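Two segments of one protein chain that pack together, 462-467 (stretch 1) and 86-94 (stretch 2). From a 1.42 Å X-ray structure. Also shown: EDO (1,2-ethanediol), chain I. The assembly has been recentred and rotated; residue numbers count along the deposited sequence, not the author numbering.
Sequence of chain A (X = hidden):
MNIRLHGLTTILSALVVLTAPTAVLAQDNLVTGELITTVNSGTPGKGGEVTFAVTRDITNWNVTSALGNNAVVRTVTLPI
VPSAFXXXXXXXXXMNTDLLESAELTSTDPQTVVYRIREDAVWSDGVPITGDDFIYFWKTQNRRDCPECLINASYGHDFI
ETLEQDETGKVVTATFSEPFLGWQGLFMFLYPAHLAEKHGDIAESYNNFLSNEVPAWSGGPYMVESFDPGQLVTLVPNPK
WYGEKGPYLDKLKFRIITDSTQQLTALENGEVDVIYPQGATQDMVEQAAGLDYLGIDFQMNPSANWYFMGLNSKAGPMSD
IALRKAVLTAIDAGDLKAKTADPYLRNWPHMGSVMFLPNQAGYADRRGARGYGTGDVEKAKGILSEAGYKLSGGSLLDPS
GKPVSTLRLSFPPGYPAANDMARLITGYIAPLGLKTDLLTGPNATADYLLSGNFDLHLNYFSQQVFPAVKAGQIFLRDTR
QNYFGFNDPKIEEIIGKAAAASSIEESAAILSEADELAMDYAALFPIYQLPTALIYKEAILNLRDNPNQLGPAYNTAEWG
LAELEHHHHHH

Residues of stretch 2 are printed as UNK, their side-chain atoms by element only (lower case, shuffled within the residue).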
ATOM      1  N   SER A 462       3.586  -1.753   2.592  1.00 16.72           N
ATOM      2  CA  SER A 462       2.855  -0.580   2.103  1.00 16.65           C
ATOM      3  C   SER A 462       2.358   0.194   3.326  1.00 17.96           C
ATOM      4  O   SER A 462       1.478  -0.278   4.065  1.00 19.43           O
ATOM      5  CB  SER A 462       1.652  -1.016   1.255  1.00 17.48           C
ATOM      6  OG  SER A 462       2.053  -1.769   0.137  1.00 20.24           O
ATOM      7  N   GLN A 463       2.886   1.389   3.538  1.00 16.71           N
ATOM      8  CA  GLN A 463       2.478   2.196   4.682  1.00 16.30           C
ATOM      9  C   GLN A 463       1.101   2.818   4.465  1.00 16.94           C
ATOM     10  O   GLN A 463       0.713   3.140   3.336  1.00 17.75           O
ATOM     11  CB  GLN A 463       3.507   3.299   4.951  1.00 17.23           C
ATOM     12  CG  GLN A 463       3.141   4.280   6.062  1.00 17.11           C
ATOM     13  CD  GLN A 463       3.078   3.646   7.436  1.00 18.11           C
ATOM     14  OE1 GLN A 463       2.458   2.588   7.631  1.00 19.00           O
ATOM     15  NE2 GLN A 463       3.740   4.271   8.408  1.00 18.34           N
ATOM     16  N   GLN A 464       0.376   3.000   5.569  1.00 16.63           N
ATOM     17  CA  GLN A 464      -0.940   3.616   5.614  1.00 17.07           C
ATOM     18  C   GLN A 464      -0.863   5.015   6.214  1.00 17.01           C
ATOM     19  O   GLN A 464       0.119   5.426   6.848  1.00 16.89           O
ATOM     20  CB  GLN A 464      -1.888   2.734   6.445  1.00 18.62           C
ATOM     21  CG  GLN A 464      -2.107   1.382   5.826  1.00 19.07           C
ATOM     22  CD  GLN A 464      -2.869   0.448   6.750  1.00 22.47           C
ATOM     23  OE1 GLN A 464      -3.513   0.896   7.716  1.00 24.67           O
ATOM     24  NE2 GLN A 464      -2.819  -0.854   6.454  1.00 25.12           N
ATOM     25  N   VAL A 465      -1.973   5.750   6.065  1.00 17.49           N
ATOM     26  CA  VAL A 465      -2.055   7.091   6.611  1.00 17.22           C
ATOM     27  C   VAL A 465      -1.973   7.083   8.127  1.00 17.64           C
ATOM     28  O   VAL A 465      -1.455   8.032   8.726  1.00 17.77           O
ATOM     29  CB  VAL A 465      -3.356   7.772   6.134  1.00 20.09           C
ATOM     30  CG1 VAL A 465      -3.610   9.066   6.892  1.00 23.07           C
ATOM     31  CG2 VAL A 465      -3.269   8.043   4.639  1.00 21.95           C
ATOM     32  N   PHE A 466      -2.474   6.016   8.780  1.00 15.89           N
ATOM     33  CA  PHE A 466      -2.409   5.892  10.236  1.00 16.49           C
ATOM     34  C   PHE A 466      -1.381   4.835  10.604  1.00 15.39           C
ATOM     35  O   PHE A 466      -1.684   3.628  10.568  1.00 16.46           O
ATOM     36  CB  PHE A 466      -3.784   5.518  10.802  1.00 17.92           C
ATOM     37  CG  PHE A 466      -4.848   6.517  10.477  1.00 17.43           C
ATOM     38  CD1 PHE A 466      -4.889   7.725  11.133  1.00 21.38           C
ATOM     39  CD2 PHE A 466      -5.795   6.238   9.517  1.00 19.17           C
ATOM     40  CE1 PHE A 466      -5.880   8.663  10.825  1.00 22.19           C
ATOM     41  CE2 PHE A 466      -6.789   7.168   9.212  1.00 21.47           C
ATOM     42  CZ  PHE A 466      -6.808   8.367   9.861  1.00 19.46           C
ATOM     43  N   PRO A 467      -0.171   5.225  10.990  1.00 14.82           N
ATOM     44  CA  PRO A 467       0.841   4.224  11.367  1.00 15.77           C
ATOM     45  C   PRO A 467       0.379   3.225  12.395  1.00 15.51           C
ATOM     46  O   PRO A 467       0.758   2.042  12.316  1.00 16.43           O
ATOM     47  CB  PRO A 467       1.996   5.095  11.881  1.00 16.29           C
ATOM     48  CG  PRO A 467       1.908   6.318  11.030  1.00 15.84           C
ATOM     49  CD  PRO A 467       0.407   6.581  10.885  1.00 16.13           C
ATOM     50  N   UNK A  86     -10.715  10.132   0.717  1.00 15.72           N
ATOM     51  CA  UNK A  86      -9.746   9.656  -0.263  1.00 15.06           C
ATOM     52  C   UNK A  86      -8.364  10.175   0.069  1.00 15.55           C
ATOM     53  O   UNK A  86      -8.187  11.347   0.434  1.00 16.27           O
ATOM     54  c   UNK A  86      -9.237   9.636  -2.775  1.00 17.24           C
ATOM     55  c   UNK A  86     -10.586   7.207  -2.608  1.00 18.26           C
ATOM     56  s   UNK A  86      -8.916   7.860  -2.777  1.00 16.85           S
ATOM     57  c   UNK A  86     -10.155  10.107  -1.652  1.00 16.74           C
ATOM     58  N   UNK A  87      -7.380   9.289  -0.047  1.00 14.28           N
ATOM     59  CA  UNK A  87      -5.988   9.660   0.192  1.00 15.75           C
ATOM     60  C   UNK A  87      -5.459  10.482  -0.969  1.00 14.29           C
ATOM     61  O   UNK A  87      -5.622  10.094  -2.139  1.00 16.08           O
ATOM     62  c   UNK A  87      -3.722   8.831   0.844  1.00 18.25           C
ATOM     63  c   UNK A  87      -5.748   7.466   1.444  1.00 18.97           C
ATOM     64  c   UNK A  87      -5.126   8.410   0.405  1.00 16.00           C
ATOM     65  N   UNK A  88      -4.848  11.603  -0.651  1.00 14.45           N
ATOM     66  CA  UNK A  88      -4.357  12.591  -1.598  1.00 14.39           C
ATOM     67  C   UNK A  88      -2.847  12.481  -1.756  1.00 14.63           C
ATOM     68  O   UNK A  88      -2.164  11.830  -0.954  1.00 14.66           O
ATOM     69  n   UNK A  88      -7.860  13.099  -2.010  1.00 17.41           N
ATOM     70  c   UNK A  88      -6.150  14.238  -0.760  1.00 14.98           C
ATOM     71  c   UNK A  88      -4.684  14.006  -1.089  1.00 15.04           C
ATOM     72  o   UNK A  88      -6.905  14.923  -2.914  1.00 18.33           O
ATOM     73  c   UNK A  88      -7.016  14.108  -1.974  1.00 16.22           C
ATOM     74  N   UNK A  89      -2.272  13.168  -2.745  1.00 14.23           N
ATOM     75  CA  UNK A  89      -0.835  12.979  -2.999  1.00 13.59           C
ATOM     76  C   UNK A  89       0.058  13.423  -1.870  1.00 15.22           C
ATOM     77  O   UNK A  89       1.187  12.906  -1.775  1.00 16.42           O
ATOM     78  c   UNK A  89      -0.590  13.762  -4.305  1.00 14.85           C
ATOM     79  c   UNK A  89      -1.900  13.624  -5.039  1.00 15.26           C
ATOM     80  c   UNK A  89      -2.965  13.713  -3.944  1.00 15.37           C
ATOM     81  N   UNK A  90      -0.387  14.369  -1.036  1.00 15.46           N
ATOM     82  CA  UNK A  90       0.376  14.782   0.141  1.00 15.75           C
ATOM     83  C   UNK A  90       0.141  13.867   1.340  1.00 16.37           C
ATOM     84  O   UNK A  90       0.601  14.189   2.440  1.00 17.89           O
ATOM     85  o   UNK A  90      -2.205  15.561   0.812  1.00 19.02           O
ATOM     86  o   UNK A  90      -1.738  17.691   1.024  1.00 22.35           O
ATOM     87  c   UNK A  90      -1.396  16.493   0.781  1.00 19.49           C
ATOM     88  c   UNK A  90       0.065  16.244   0.478  1.00 17.32           C
ATOM     89  N   UNK A  91      -0.524  12.732   1.143  1.00 15.86           N
ATOM     90  CA  UNK A  91      -0.762  11.683   2.144  1.00 16.14           C
ATOM     91  C   UNK A  91      -1.788  12.103   3.193  1.00 18.56           C
ATOM     92  O   UNK A  91      -1.868  11.491   4.263  1.00 21.26           O
ATOM     93  c   UNK A  91       0.523   9.686   3.120  1.00 16.67           C
ATOM     94  c   UNK A  91       1.166   9.249   4.247  1.00 19.82           C
ATOM     95  c   UNK A  91       0.533  11.167   2.778  1.00 18.07           C
ATOM     96  c   UNK A  91      -0.067   8.738   2.304  1.00 19.82           C
ATOM     97  c   UNK A  91       0.625   6.973   3.764  1.00 19.03           C
ATOM     98  c   UNK A  91      -0.019   7.372   2.625  1.00 19.05           C
ATOM     99  c   UNK A  91       1.210   7.890   4.566  1.00 19.97           C
ATOM    100  N   UNK A  92      -2.606  13.106   2.905  1.00 16.35           N
ATOM    101  CA  UNK A  92      -3.724  13.489   3.751  1.00 16.38           C
ATOM    102  C   UNK A  92      -4.997  12.819   3.247  1.00 16.68           C
ATOM    103  O   UNK A  92      -5.080  12.347   2.109  1.00 17.13           O
ATOM    104  c   UNK A  92      -2.652  15.713   4.273  1.00 22.20           C
ATOM    105  c   UNK A  92      -3.925  15.000   3.794  1.00 19.41           C
ATOM    106  o   UNK A  92      -4.290  15.505   2.516  1.00 20.34           O
ATOM    107  N   UNK A  93      -5.993  12.762   4.121  1.00 16.86           N
ATOM    108  CA  UNK A  93      -7.323  12.288   3.772  1.00 16.95           C
ATOM    109  C   UNK A  93      -8.224  13.476   3.495  1.00 19.62           C
ATOM    110  O   UNK A  93      -8.292  14.411   4.301  1.00 23.32           O
ATOM    111  c   UNK A  93      -7.357  10.076   5.085  1.00 19.29           C
ATOM    112  c   UNK A  93      -7.783   9.178   3.943  1.00 21.28           C
ATOM    113  c   UNK A  93      -7.911  11.472   4.929  1.00 19.18           C
ATOM    114  c   UNK A  93      -7.787   9.456   6.412  1.00 22.74           C
ATOM    115  N   UNK A  94      -8.894  13.456   2.360  1.00 16.02           N
ATOM    116  CA  UNK A  94      -9.825  14.513   1.964  1.00 16.44           C
ATOM    117  C   UNK A  94     -11.227  13.934   1.914  1.00 15.89           C
ATOM    118  O   UNK A  94     -11.485  12.947   1.202  1.00 16.77           O
ATOM    119  c   UNK A  94     -10.363  16.216   0.149  1.00 20.03           C
ATOM    120  c   UNK A  94     -11.009  17.715  -1.780  1.00 42.90           C
ATOM    121  c   UNK A  94      -9.457  15.087   0.597  1.00 18.65           C
ATOM    122  n   UNK A  94     -10.452  18.401  -2.984  1.00 59.03           N
ATOM    123  c   UNK A  94     -10.077  16.616  -1.304  1.00 27.28           C
TER
HETATM  124  C1  EDO I 608      -4.949   4.080   3.594  1.00 44.16           C
HETATM  125  O1  EDO I 608      -4.255   4.531   4.761  1.00 28.79           O
HETATM  126  C2  EDO I 608      -3.967   3.915   2.441  1.00 46.16           C
HETATM  127  O2  EDO I 608      -3.027   2.864   2.710  1.00 24.07           O

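Position 86 carries an unbranched side chain of two carbons, a sulfur and a last carbon, and it stays out of reach of stretch 1. The thioether makes it Met86, on a strand.

At position 87 one carbon carries two more, three in all, and the CA-to-CB bond points toward stretch 1, where a methyl meets Val465. This compact fork is Val87; its CG1 lies 3.9 Å from CG2 of Val465.

Position 88 has three carbons, the third bearing one oxygen and one nitrogen, and is out of reach of stretch 1. The amide makes it Gln88. It turns back on its own stretch, NE2 donating to O of Met86 at 3.0 Å.

Position 89 closes three carbons into a ring on its own backbone nitrogen and touches nothing on stretch 1. The ring identifies Pro89, and its phi of -64° suits the type I turn that runs from Gln88 to position 91.

Position 90 shows two carbons, the second carrying two oxygens, also beyond reach of stretch 1. This carboxylate is Asp90.

Position 91 has one carbon followed by a six-carbon ring, with no further atom. CA-to-CB points sideways, yet the ring end comes nearer: its far carbon is 3.5 Å from C of Gln464. O of Gln463 lies at the ring's edge, while CG2 of Val465 sits over one face, 4.0 Å from the ring centroid. The bare ring is Phe91, and the far carbon is its CZ. Its N closes the turn, donating to O of Gln88 at 2.8 Å, and phi is positive, 72°.

Position 92 has one carbon carrying an oxygen and a carbon, and its CA-to-CB bond points away from stretch 1. It is Thr92, whose OG1 donates to OD1 of Asp90 at 2.7 Å, tying the loop to itself.

Position 93 has four carbons forked at the second, and its CA-to-CB bond points toward stretch 1. One end carbon lies 3.7 Å from CZ of Phe466 and 4.2 Å from CG1 of Val465. The fork is that of a leucine, Leu93, and the end carbon is CD1.

Position 94 extends four carbons in a row to a nitrogen, fully extended and out of reach: Lys94. Its N donates to O of Met86 at 2.9 Å, pairing the two strands.

The contact works by apolar packing around Val465, which meets Val87, Phe91 and Leu93; no hydrogen bond crosses between the stretches. The hairpin spends its polar bonds internally, holding its shape while these three side chains meet stretch 1. Val465 N, beside the Phe91 ring, donates instead to O1 of the ethanediol at 2.9 Å. The rule is economical: one valine touches three apolar neighbours, and the turn brings an aromatic face against its methyl.

Stretch 2 86-94: MVQPDFTLK
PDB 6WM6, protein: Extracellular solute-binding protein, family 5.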